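Local coordinates for protein hypothetical sugar kinase (Cytophaga hutchinsonii, PDB 3R8E) that probably phosphorylates a sugar at the expense of ATP, as a putative sugar kinase of the ROK family with a ribonuclease H-like fold, at residues A[23-28]-A[125-130]; A[250-255]-A[279-284]; A[264-269]-A[275-280]. All blocks are in the same frame, centred on the assembly; numbering follows the deposited sequence.

Contact 1: A[23-28]-A[125-130]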
loop_
_atom_site.group_PDB
_atom_site.type_symbol
_atom_site.label_atom_id
_atom_site.label_comp_id
_atom_site.label_asym_id
_atom_site.label_seq_id
_atom_site.Cartn_x
_atom_site.Cartn_y
_atom_site.Cartn_z
ATOM N N GLY A 23 -19.174 18.410 -13.913
ATOM C CA GLY A 23 -18.570 17.176 -13.430
ATOM C C GLY A 23 -19.137 16.020 -14.223
ATOM O O GLY A 23 -20.341 15.992 -14.515
ATOM N N ILE A 24 -18.265 15.097 -14.636
ATOM C CA ILE A 24 -18.648 13.926 -15.420
ATOM C C ILE A 24 -18.100 12.685 -14.732
ATOM O O ILE A 24 -16.914 12.635 -14.431
ATOM C CB ILE A 24 -18.176 14.029 -16.903
ATOM C CG1 ILE A 24 -18.819 15.240 -17.613
ATOM C CG2 ILE A 24 -18.476 12.733 -17.671
ATOM C CD1 ILE A 24 -18.179 15.627 -18.909
ATOM N N ASP A 25 -18.968 11.705 -14.461
ATOM C CA ASP A 25 -18.560 10.440 -13.857
ATOM C C ASP A 25 -18.859 9.316 -14.854
ATOM O O ASP A 25 -20.000 8.863 -14.974
ATOM C CB ASP A 25 -19.232 10.197 -12.495
ATOM C CG ASP A 25 -18.746 8.946 -11.777
ATOM O OD1 ASP A 25 -17.687 8.409 -12.168
ATOM O OD2 ASP A 25 -19.425 8.505 -10.826
ATOM N N VAL A 26 -17.818 8.888 -15.571
ATOM C CA VAL A 26 -17.893 7.845 -16.597
ATOM C C VAL A 26 -17.947 6.478 -15.904
ATOM O O VAL A 26 -17.157 6.218 -14.996
ATOM C CB VAL A 26 -16.703 7.964 -17.597
ATOM C CG1 VAL A 26 -16.702 6.839 -18.631
ATOM C CG2 VAL A 26 -16.689 9.322 -18.292
ATOM N N GLY A 27 -18.974 5.688 -16.240
ATOM C CA GLY A 27 -19.231 4.373 -15.648
ATOM C C GLY A 27 -19.601 3.273 -16.629
ATOM O O GLY A 27 -20.001 3.552 -17.762
ATOM N N GLY A 28 -19.480 2.025 -16.169
ATOM C CA GLY A 28 -19.737 0.811 -16.946
ATOM C C GLY A 28 -21.168 0.565 -17.383
ATOM O O GLY A 28 -21.391 0.058 -18.487
ATOM N N GLU A 125 -9.147 12.313 -14.141
ATOM C CA GLU A 125 -8.677 11.517 -13.008
ATOM C C GLU A 125 -9.422 10.186 -12.973
ATOM O O GLU A 125 -10.450 10.033 -13.631
ATOM C CB GLU A 125 -8.886 12.312 -11.686
ATOM C CG GLU A 125 -8.313 11.717 -10.403
ATOM C CD GLU A 125 -6.869 11.271 -10.516
ATOM O OE1 GLU A 125 -5.974 12.143 -10.457
ATOM O OE2 GLU A 125 -6.641 10.068 -10.772
ATOM N N ASN A 126 -8.888 9.206 -12.220
ATOM C CA ASN A 126 -9.568 7.935 -12.001
ATOM C C ASN A 126 -10.826 8.211 -11.152
ATOM O O ASN A 126 -10.776 9.024 -10.221
ATOM C CB ASN A 126 -8.633 6.932 -11.322
ATOM C CG ASN A 126 -9.345 5.730 -10.769
ATOM O OD1 ASN A 126 -9.722 5.701 -9.599
ATOM N ND2 ASN A 126 -9.624 4.751 -11.616
ATOM N N ASP A 127 -11.951 7.552 -11.483
ATOM C CA ASP A 127 -13.235 7.788 -10.811
ATOM C C ASP A 127 -13.245 7.441 -9.310
ATOM O O ASP A 127 -13.884 8.164 -8.547
ATOM C CB ASP A 127 -14.384 7.056 -11.515
ATOM C CG ASP A 127 -14.298 5.540 -11.597
ATOM O OD1 ASP A 127 -13.230 4.980 -11.268
ATOM O OD2 ASP A 127 -15.292 4.917 -12.020
ATOM N N ALA A 128 -12.553 6.363 -8.885
ATOM C CA ALA A 128 -12.507 5.990 -7.463
ATOM C C ALA A 128 -11.708 7.021 -6.659
ATOM O O ALA A 128 -12.034 7.286 -5.498
ATOM C CB ALA A 128 -11.910 4.603 -7.296
ATOM N N LYS A 129 -10.666 7.621 -7.291
ATOM C CA LYS A 129 -9.879 8.687 -6.686
ATOM C C LYS A 129 -10.738 9.955 -6.609
ATOM O O LYS A 129 -10.694 10.666 -5.607
ATOM C CB LYS A 129 -8.584 8.933 -7.474
ATOM C CG LYS A 129 -7.632 7.755 -7.382
ATOM C CD LYS A 129 -6.305 8.045 -8.095
ATOM C CE LYS A 129 -5.319 6.908 -7.935
ATOM N NZ LYS A 129 -5.785 5.664 -8.605
ATOM N N CYS A 130 -11.538 10.223 -7.667
ATOM C CA CYS A 130 -12.475 11.355 -7.684
ATOM C C CYS A 130 -13.418 11.263 -6.504
ATOM O O CYS A 130 -13.638 12.263 -5.837
ATOM C CB CYS A 130 -13.256 11.397 -8.990
ATOM S SG CYS A 130 -12.333 12.109 -10.363
HETATM O O HOH W 1 -17.434 5.945 -12.586
#
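Asp25 reaches Asp127 with one carboxylate oxygen: Asp25 OD1 lies 3.6 Å from Asp127 CB. The two carboxylates stand obliquely, their planes turned 68° against each other. The reach of Asp25 comes from its first torsion (chi1 -175°), with CG anti to the backbone N, which carries the carboxylate nearer to the 125-130 segment. Asp127 CG sits between its own N and carbonyl carbon (chi1 61°), and Asp127 OD2 then comes within 3.7 Å of Val26 O. Two like charges lie close together here, with Asp25 OD1 and Asp127 OD2 4.2 Å apart. A modelled water lies between Val26 O and Asp127 OD2, at doubtfully short distances. Sugar kinases with a ribonuclease H-like fold carry an aspartate at the end of the first strand, next to the glycines of the phosphate-binding loop. The run Asp25, Val26, Gly27, Gly28 fits that pattern. Asp127 is the first residue of helix 127-138 and points toward strand 21-25. Asn126 is the N-cap of this helix: Asn126 OD1 accepts from Lys129 N at 3.1 Å, and more weakly from Ala128 N. Strand 79-84 separates the two strands in the sheet, and Val26 packs on its Ile82 and Trp84.

Contact 2: A[250-255]-A[279-284]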
loop_
_atom_site.group_PDB
_atom_site.type_symbol
_atom_site.label_atom_id
_atom_site.label_comp_id
_atom_site.label_asym_id
_atom_site.label_seq_id
_atom_site.Cartn_x
_atom_site.Cartn_y
_atom_site.Cartn_z
ATOM N N GLU A 250 -9.422 -7.700 6.944
ATOM C CA GLU A 250 -8.144 -8.337 6.622
ATOM C C GLU A 250 -7.415 -7.601 5.491
ATOM O O GLU A 250 -6.197 -7.449 5.572
ATOM C CB GLU A 250 -8.332 -9.806 6.267
ATOM C CG GLU A 250 -8.520 -10.688 7.487
ATOM C CD GLU A 250 -8.717 -12.160 7.193
ATOM O OE1 GLU A 250 -8.812 -12.537 6.001
ATOM O OE2 GLU A 250 -8.777 -12.943 8.166
ATOM N N SER A 251 -8.151 -7.098 4.471
ATOM C CA SER A 251 -7.518 -6.317 3.397
ATOM C C SER A 251 -7.127 -4.922 3.901
ATOM O O SER A 251 -6.069 -4.411 3.519
ATOM C CB SER A 251 -8.422 -6.222 2.174
ATOM O OG SER A 251 -8.273 -7.395 1.390
ATOM N N LEU A 252 -7.944 -4.325 4.794
ATOM C CA LEU A 252 -7.623 -3.018 5.379
ATOM C C LEU A 252 -6.358 -3.111 6.243
ATOM O O LEU A 252 -5.580 -2.164 6.247
ATOM C CB LEU A 252 -8.802 -2.423 6.174
ATOM C CG LEU A 252 -9.881 -1.746 5.310
ATOM C CD1 LEU A 252 -11.183 -1.578 6.081
ATOM C CD2 LEU A 252 -9.397 -0.400 4.750
ATOM N N VAL A 253 -6.110 -4.271 6.904
ATOM C CA VAL A 253 -4.870 -4.494 7.674
ATOM C C VAL A 253 -3.669 -4.282 6.739
ATOM O O VAL A 253 -2.730 -3.557 7.083
ATOM C CB VAL A 253 -4.847 -5.902 8.335
ATOM C CG1 VAL A 253 -3.426 -6.315 8.742
ATOM C CG2 VAL A 253 -5.794 -5.953 9.535
ATOM N N ASN A 254 -3.731 -4.877 5.533
ATOM C CA ASN A 254 -2.658 -4.753 4.546
ATOM C C ASN A 254 -2.504 -3.327 4.019
ATOM O O ASN A 254 -1.370 -2.874 3.864
ATOM C CB ASN A 254 -2.865 -5.727 3.388
ATOM C CG ASN A 254 -2.582 -7.154 3.763
ATOM O OD1 ASN A 254 -1.996 -7.431 4.808
ATOM N ND2 ASN A 254 -2.993 -8.090 2.919
ATOM N N ILE A 255 -3.621 -2.624 3.741
ATOM C CA ILE A 255 -3.595 -1.238 3.248
ATOM C C ILE A 255 -2.972 -0.339 4.317
ATOM O O ILE A 255 -2.098 0.468 4.013
ATOM C CB ILE A 255 -5.012 -0.747 2.835
ATOM C CG1 ILE A 255 -5.551 -1.572 1.653
ATOM C CG2 ILE A 255 -5.018 0.752 2.496
ATOM C CD1 ILE A 255 -7.079 -1.569 1.519
ATOM N N PRO A 279 -18.531 -4.374 12.878
ATOM C CA PRO A 279 -17.951 -4.985 14.091
ATOM C C PRO A 279 -16.842 -6.000 13.785
ATOM O O PRO A 279 -15.777 -5.898 14.386
ATOM C CB PRO A 279 -19.154 -5.644 14.768
ATOM C CG PRO A 279 -20.304 -4.827 14.332
ATOM C CD PRO A 279 -20.006 -4.492 12.897
ATOM N N ASN A 280 -17.053 -6.924 12.823
ATOM C CA ASN A 280 -16.024 -7.919 12.478
ATOM C C ASN A 280 -14.857 -7.300 11.709
ATOM O O ASN A 280 -13.737 -7.806 11.802
ATOM C CB ASN A 280 -16.604 -9.087 11.712
ATOM C CG ASN A 280 -16.835 -10.292 12.589
ATOM O OD1 ASN A 280 -16.890 -10.196 13.819
ATOM N ND2 ASN A 280 -16.953 -11.463 11.982
ATOM N N LEU A 281 -15.119 -6.215 10.965
ATOM C CA LEU A 281 -14.100 -5.448 10.251
ATOM C C LEU A 281 -13.142 -4.868 11.292
ATOM O O LEU A 281 -11.926 -5.057 11.171
ATOM C CB LEU A 281 -14.772 -4.337 9.407
ATOM C CG LEU A 281 -13.905 -3.498 8.462
ATOM C CD1 LEU A 281 -14.776 -2.792 7.446
ATOM C CD2 LEU A 281 -13.112 -2.421 9.220
ATOM N N LYS A 282 -13.712 -4.188 12.326
ATOM C CA LYS A 282 -12.950 -3.578 13.415
ATOM C C LYS A 282 -12.187 -4.658 14.192
ATOM O O LYS A 282 -11.022 -4.448 14.525
ATOM C CB LYS A 282 -13.898 -2.793 14.338
ATOM C CG LYS A 282 -13.221 -1.729 15.198
ATOM C CD LYS A 282 -14.234 -0.908 16.003
ATOM C CE LYS A 282 -14.878 0.206 15.204
ATOM N NZ LYS A 282 -15.854 0.978 16.015
ATOM N N LYS A 283 -12.846 -5.823 14.458
ATOM C CA LYS A 283 -12.256 -6.953 15.176
ATOM C C LYS A 283 -10.995 -7.456 14.450
ATOM O O LYS A 283 -9.963 -7.624 15.097
ATOM C CB LYS A 283 -13.287 -8.082 15.355
ATOM C CG LYS A 283 -12.838 -9.193 16.303
ATOM C CD LYS A 283 -13.900 -10.281 16.467
ATOM C CE LYS A 283 -13.763 -11.409 15.470
ATOM N NZ LYS A 283 -14.836 -12.424 15.642
ATOM N N ALA A 284 -11.069 -7.642 13.111
ATOM C CA ALA A 284 -9.935 -8.093 12.297
ATOM C C ALA A 284 -8.767 -7.108 12.387
ATOM O O ALA A 284 -7.626 -7.533 12.524
ATOM C CB ALA A 284 -10.361 -8.275 10.844
#
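Ala284 has the most surface buried here, and it faces helix 235-259 directly. Ala284 CB reaches the start of the 250-255 segment, 4.1 Å from Glu250 N. The small methyl lets the backbones come close at this point: the CA atoms of Glu250 and Ala284 are 6.0 Å apart. On the next turn, Val253 CG2 rests 3.8 Å from Ala284 O. Leu252 is second in buried surface. Leu252 CD1 meets the forked end of Leu281, 3.8 Å from Leu281 CD2 and 4.0 Å from Leu281 CD1. Leu281 CG is anti to the backbone N (chi1 -174°), which swings the fork toward Leu252. The two leucines meet at a slant, methyl to methyl. No hydrogen bond crosses between the segments. The axes of segments 250-255 and 279-284 approach to 9.1 Å and cross at -43°. These two helices flank strand 263-267 in sequence and pack together beside the mixed sheet of the ribonuclease H-like fold. The polar end of Glu250 turns elsewhere, to Thr183 OG1. Leu181 of the second subunit packs on Glu250 and Val253, so the dimer interface borders this helix pair. On the sheet side Leu252 lies against Leu150 of strand 147-152.

Contact 3: A[264-269]-A[275-280]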
loop_
_atom_site.group_PDB
_atom_site.type_symbol
_atom_site.label_atom_id
_atom_site.label_comp_id
_atom_site.label_asym_id
_atom_site.label_seq_id
_atom_site.Cartn_x
_atom_site.Cartn_y
_atom_site.Cartn_z
ATOM N N ILE A 264 -10.998 5.623 7.878
ATOM C CA ILE A 264 -11.626 4.842 6.816
ATOM C C ILE A 264 -13.071 5.281 6.629
ATOM O O ILE A 264 -13.844 5.304 7.596
ATOM C CB ILE A 264 -11.527 3.322 7.144
ATOM C CG1 ILE A 264 -10.059 2.859 7.253
ATOM C CG2 ILE A 264 -12.292 2.451 6.119
ATOM C CD1 ILE A 264 -9.818 1.876 8.353
ATOM N N LEU A 265 -13.431 5.602 5.372
ATOM C CA LEU A 265 -14.809 5.920 4.982
ATOM C C LEU A 265 -15.317 4.790 4.109
ATOM O O LEU A 265 -14.633 4.392 3.162
ATOM C CB LEU A 265 -14.944 7.266 4.248
ATOM C CG LEU A 265 -14.639 8.555 5.028
ATOM C CD1 LEU A 265 -14.875 9.770 4.150
ATOM C CD2 LEU A 265 -15.475 8.671 6.313
ATOM N N LEU A 266 -16.515 4.284 4.416
ATOM C CA LEU A 266 -17.099 3.174 3.680
ATOM C C LEU A 266 -18.328 3.624 2.899
ATOM O O LEU A 266 -19.281 4.143 3.484
ATOM C CB LEU A 266 -17.448 2.022 4.647
ATOM C CG LEU A 266 -16.275 1.432 5.454
ATOM C CD1 LEU A 266 -16.774 0.489 6.516
ATOM C CD2 LEU A 266 -15.257 0.717 4.555
ATOM N N GLY A 267 -18.277 3.418 1.583
ATOM C CA GLY A 267 -19.339 3.766 0.639
ATOM C C GLY A 267 -19.786 2.589 -0.209
ATOM O O GLY A 267 -19.386 1.450 0.046
ATOM N N GLY A 268 -20.620 2.859 -1.211
ATOM C CA GLY A 268 -21.147 1.824 -2.100
ATOM C C GLY A 268 -22.420 1.192 -1.579
ATOM O O GLY A 268 -22.837 1.474 -0.455
ATOM N N GLY A 269 -23.030 0.330 -2.397
ATOM C CA GLY A 269 -24.277 -0.363 -2.072
ATOM C C GLY A 269 -24.252 -1.197 -0.805
ATOM O O GLY A 269 -25.239 -1.234 -0.067
ATOM N N ASP A 275 -23.660 -1.320 10.024
ATOM C CA ASP A 275 -23.795 -1.823 11.390
ATOM C C ASP A 275 -23.592 -3.339 11.536
ATOM O O ASP A 275 -23.249 -3.793 12.630
ATOM C CB ASP A 275 -25.175 -1.445 11.957
ATOM C CG ASP A 275 -25.423 0.051 12.075
ATOM O OD1 ASP A 275 -24.432 0.824 12.090
ATOM O OD2 ASP A 275 -26.605 0.448 12.185
ATOM N N TYR A 276 -23.793 -4.113 10.456
ATOM C CA TYR A 276 -23.713 -5.571 10.514
ATOM C C TYR A 276 -22.341 -6.131 10.093
ATOM O O TYR A 276 -21.993 -7.222 10.549
ATOM C CB TYR A 276 -24.854 -6.193 9.684
ATOM C CG TYR A 276 -26.171 -5.487 9.936
ATOM C CD1 TYR A 276 -26.805 -5.574 11.174
ATOM C CD2 TYR A 276 -26.713 -4.626 8.987
ATOM C CE1 TYR A 276 -27.969 -4.857 11.443
ATOM C CE2 TYR A 276 -27.875 -3.901 9.247
ATOM C CZ TYR A 276 -28.498 -4.019 10.477
ATOM O OH TYR A 276 -29.638 -3.300 10.738
ATOM N N PHE A 277 -21.557 -5.404 9.271
ATOM C CA PHE A 277 -20.233 -5.906 8.873
ATOM C C PHE A 277 -19.067 -5.156 9.564
ATOM O O PHE A 277 -17.987 -5.731 9.690
ATOM C CB PHE A 277 -20.044 -5.920 7.338
ATOM C CG PHE A 277 -19.889 -4.601 6.617
ATOM C CD1 PHE A 277 -18.659 -3.949 6.579
ATOM C CD2 PHE A 277 -20.934 -4.073 5.871
ATOM C CE1 PHE A 277 -18.509 -2.747 5.886
ATOM C CE2 PHE A 277 -20.781 -2.869 5.176
ATOM C CZ PHE A 277 -19.568 -2.211 5.192
ATOM N N VAL A 278 -19.271 -3.897 10.011
ATOM C CA VAL A 278 -18.202 -3.105 10.652
ATOM C C VAL A 278 -17.707 -3.757 11.986
ATOM O O VAL A 278 -16.492 -3.750 12.180
ATOM C CB VAL A 278 -18.578 -1.600 10.812
ATOM C CG1 VAL A 278 -17.592 -0.848 11.712
ATOM C CG2 VAL A 278 -18.644 -0.928 9.441
ATOM N N PRO A 279 -18.531 -4.374 12.878
ATOM C CA PRO A 279 -17.951 -4.985 14.091
ATOM C C PRO A 279 -16.842 -6.000 13.785
ATOM O O PRO A 279 -15.777 -5.898 14.386
ATOM C CB PRO A 279 -19.154 -5.644 14.768
ATOM C CG PRO A 279 -20.304 -4.827 14.332
ATOM C CD PRO A 279 -20.006 -4.492 12.897
ATOM N N ASN A 280 -17.053 -6.924 12.823
ATOM C CA ASN A 280 -16.024 -7.919 12.478
ATOM C C ASN A 280 -14.857 -7.300 11.709
ATOM O O ASN A 280 -13.737 -7.806 11.802
ATOM C CB ASN A 280 -16.604 -9.087 11.712
ATOM C CG ASN A 280 -16.835 -10.292 12.589
ATOM O OD1 ASN A 280 -16.890 -10.196 13.819
ATOM N ND2 ASN A 280 -16.953 -11.463 11.982
#
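Leu266 is the residue of strand 263-267 that meets Phe277 and Val278 of helix 274-288. Before it in the strand come Ile264, which packs on Ile148, and Leu265. Leu266 then points at the helix and touches it with a single methyl, CD1. Leu266 CD1 lies 3.7 Å from Phe277 CE1 and 4.1 Å from Phe277 CZ. The leucine and the phenylalanine approach from opposite directions, and the methyl comes to the ring obliquely. Phe277 CG lies between its backbone N and carbonyl carbon (chi1 71°), which brings the CE1 corner of the ring to Leu266. Phe277 also packs on Trp241 and Ile248 of helix 235-259. Leu266 CD1 is 3.7 Å from Val278 CG2 as well, the leucine and valine side chains crossing at an angle. Strand and helix are successive elements of an alpha/beta domain with the ribonuclease H-like fold. The strand lies between parallel strands 147-152 and 298-301, and the helix covers one face of that sheet. Gly267 ends the strand, and Gly268 and Gly269 lead the chain away. At the backbone angles of Gly268 (phi 88°, psi 174°) a CB would be jammed against the preceding carbonyl O. Gly268 O accepts a hydrogen bond from Ser271 OG.

In the fold
From the N terminus, contact 1 comes first. It closes a loop of 96 residues and ties the end of strand 21-25 to the start of helix 127-138, which follows strand 121-126 of the same sheet. It is complete before the other two begin. Contact 2 opens on helix 235-259 and closes on helix 274-288, spanning strand 263-267. Contact 3 starts on that strand, within the span of contact 2. Both end on helix 274-288 and share Pro279 and Asn280. They touch through Leu281 CD1 and Leu266 CD1, 4.0 Å apart. Together they join two helices to a strand of the second sheet. Contact 1 lies apart, its centre about 26 Å from that of contact 2.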